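Local coordinates for conjugal transfer protein-like C-terminal domain-containing protein (Enterococcus faecalis, PDB 4EC6) that is of unknown function in detail but, as a VirB8-like protein of conjugative plasmid pIP501, probably forms part of the type IV secretion machinery for plasmid transfer, at residues E88-I92 with S93-A97. Sequence-based numbering, arbitrary orientation.
Sequences EKVDI and SDWKA
I92 sets its CG2 methyl over one face of the six-membered ring of the W95 indole: the carbon stands 3.5 Å from the centroid of that ring, straight up the ring normal, a textbook CH-pi contact. The methyl can sit there because the first torsion puts CG1 between the backbone N and the carbonyl carbon (chi1 63°), while CG2 lies anti to that carbon. V90 adds a second apolar touch, its side chain crossing that of W95 at about a right angle with V90 CG1 3.7 Å from W95 CZ2. The type I beta turn from I92 to W95 brings the side chains of these two residues together, closed by the hydrogen bond from W95 N to I92 O at 3.2 Å. The turn lies in the loop between helix 75-82 and strand 101-112 of this NTF2-like domain, the C-terminal part of the protein. Just ahead of it, D91 reaches forward with its carboxylate to the start of the turn. D91 OD1 accepts S93 N at 2.9 Å, met nearly along its C-O axis but bent to 138° at the hydrogen, an Asx turn running into the type I turn. The S93 OG hydroxyl is placed 2.4 Å from D91 OD1, too short to be taken at face value, so that bond is doubtful. A water bridges the same corner, donating to D91 O and accepting from D94 N at 2.9 Å. Further out, I92 packs on Q79 and L82 of helix 75-82, W95 touches Y78 of that helix and Q152 and P153 of strand 147-157, and V86 meets both side chains. The amide of Q79 hydrogen-bonds W95 O through NE2.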
loop_
_atom_site.group_PDB
_atom_site.type_symbol
_atom_site.label_atom_id
_atom_site.label_comp_id
_atom_site.label_asym_id
_atom_site.label_seq_id
_atom_site.Cartn_x
_atom_site.Cartn_y
_atom_site.Cartn_z
ATOM N N GLU A 88 -20.933 3.392 17.857
ATOM C CA GLU A 88 -22.337 3.184 18.216
ATOM C C GLU A 88 -23.174 4.434 18.020
ATOM O O GLU A 88 -24.373 4.353 17.952
ATOM C CB GLU A 88 -22.464 2.755 19.658
ATOM C CG GLU A 88 -22.777 1.281 19.885
ATOM C CD GLU A 88 -23.420 0.973 21.270
ATOM O OE1 GLU A 88 -23.995 1.887 21.957
ATOM O OE2 GLU A 88 -23.395 -0.221 21.667
ATOM N N LYS A 89 -22.552 5.592 17.953
ATOM C CA LYS A 89 -23.308 6.817 17.756
ATOM C C LYS A 89 -23.743 7.007 16.329
ATOM O O LYS A 89 -24.464 7.919 16.065
ATOM C CB LYS A 89 -22.501 8.049 18.169
ATOM C CG LYS A 89 -22.289 8.165 19.665
ATOM C CD LYS A 89 -21.436 9.389 19.950
ATOM C CE LYS A 89 -21.133 9.465 21.445
ATOM N NZ LYS A 89 -19.807 10.098 21.715
ATOM N N VAL A 90 -23.267 6.193 15.399
ATOM C CA VAL A 90 -23.716 6.299 14.029
ATOM C C VAL A 90 -24.861 5.313 13.828
ATOM O O VAL A 90 -24.771 4.177 14.328
ATOM C CB VAL A 90 -22.580 5.932 13.061
ATOM C CG1 VAL A 90 -23.103 5.836 11.630
ATOM C CG2 VAL A 90 -21.417 6.933 13.201
ATOM N N ASP A 91 -25.919 5.745 13.124
ATOM C CA ASP A 91 -27.065 4.882 12.843
ATOM C C ASP A 91 -26.674 4.022 11.638
ATOM O O ASP A 91 -26.525 4.540 10.544
ATOM C CB ASP A 91 -28.357 5.719 12.611
ATOM C CG ASP A 91 -29.616 4.853 12.126
ATOM O OD1 ASP A 91 -29.512 3.650 11.879
ATOM O OD2 ASP A 91 -30.743 5.399 11.967
ATOM N N ILE A 92 -26.444 2.734 11.867
ATOM C CA ILE A 92 -26.084 1.833 10.763
ATOM C C ILE A 92 -27.231 0.896 10.445
ATOM O O ILE A 92 -27.089 -0.016 9.631
ATOM C CB ILE A 92 -24.787 0.984 10.978
ATOM C CG1 ILE A 92 -24.948 0.034 12.158
ATOM C CG2 ILE A 92 -23.555 1.860 11.141
ATOM C CD1 ILE A 92 -23.941 -1.105 12.162
ATOM N N SER A 93 -28.375 1.120 11.074
ATOM C CA SER A 93 -29.562 0.241 10.855
ATOM C C SER A 93 -30.033 0.139 9.374
ATOM O O SER A 93 -30.567 -0.887 8.964
ATOM C CB SER A 93 -30.722 0.702 11.727
ATOM O OG SER A 93 -31.157 1.992 11.281
ATOM N N ASP A 94 -29.821 1.192 8.582
ATOM C CA ASP A 94 -30.163 1.157 7.135
ATOM C C ASP A 94 -29.002 0.890 6.113
ATOM O O ASP A 94 -29.226 0.951 4.920
ATOM C CB ASP A 94 -30.996 2.398 6.723
ATOM C CG ASP A 94 -32.304 2.528 7.555
ATOM O OD1 ASP A 94 -32.614 3.642 8.050
ATOM O OD2 ASP A 94 -33.031 1.508 7.753
ATOM N N TRP A 95 -27.786 0.587 6.561
ATOM C CA TRP A 95 -26.696 0.356 5.624
ATOM C C TRP A 95 -26.915 -0.988 5.020
ATOM O O TRP A 95 -27.121 -1.929 5.745
ATOM C CB TRP A 95 -25.351 0.390 6.331
ATOM C CG TRP A 95 -24.954 1.753 6.870
ATOM C CD1 TRP A 95 -25.754 2.881 7.033
ATOM C CD2 TRP A 95 -23.654 2.158 7.381
ATOM N NE1 TRP A 95 -25.041 3.900 7.547
ATOM C CE2 TRP A 95 -23.788 3.535 7.785
ATOM C CE3 TRP A 95 -22.425 1.527 7.537
ATOM C CZ2 TRP A 95 -22.740 4.243 8.328
ATOM C CZ3 TRP A 95 -21.369 2.260 8.085
ATOM C CH2 TRP A 95 -21.531 3.578 8.475
ATOM N N LYS A 96 -26.868 -1.087 3.700
ATOM C CA LYS A 96 -26.896 -2.380 3.019
ATOM C C LYS A 96 -25.663 -2.548 2.141
ATOM O O LYS A 96 -24.968 -1.570 1.823
ATOM C CB LYS A 96 -28.143 -2.494 2.138
ATOM C CG LYS A 96 -29.459 -2.522 2.887
ATOM C CD LYS A 96 -30.581 -2.001 1.993
ATOM C CE LYS A 96 -31.700 -1.372 2.837
ATOM N NZ LYS A 96 -32.614 -0.449 2.083
ATOM N N ALA A 97 -25.414 -3.789 1.717
ATOM C CA ALA A 97 -24.367 -4.070 0.745
ATOM C C ALA A 97 -24.628 -3.137 -0.413
ATOM O O ALA A 97 -25.773 -2.907 -0.765
ATOM C CB ALA A 97 -24.416 -5.517 0.302
HETATM O O HOH W 1 -28.512 3.794 8.824
#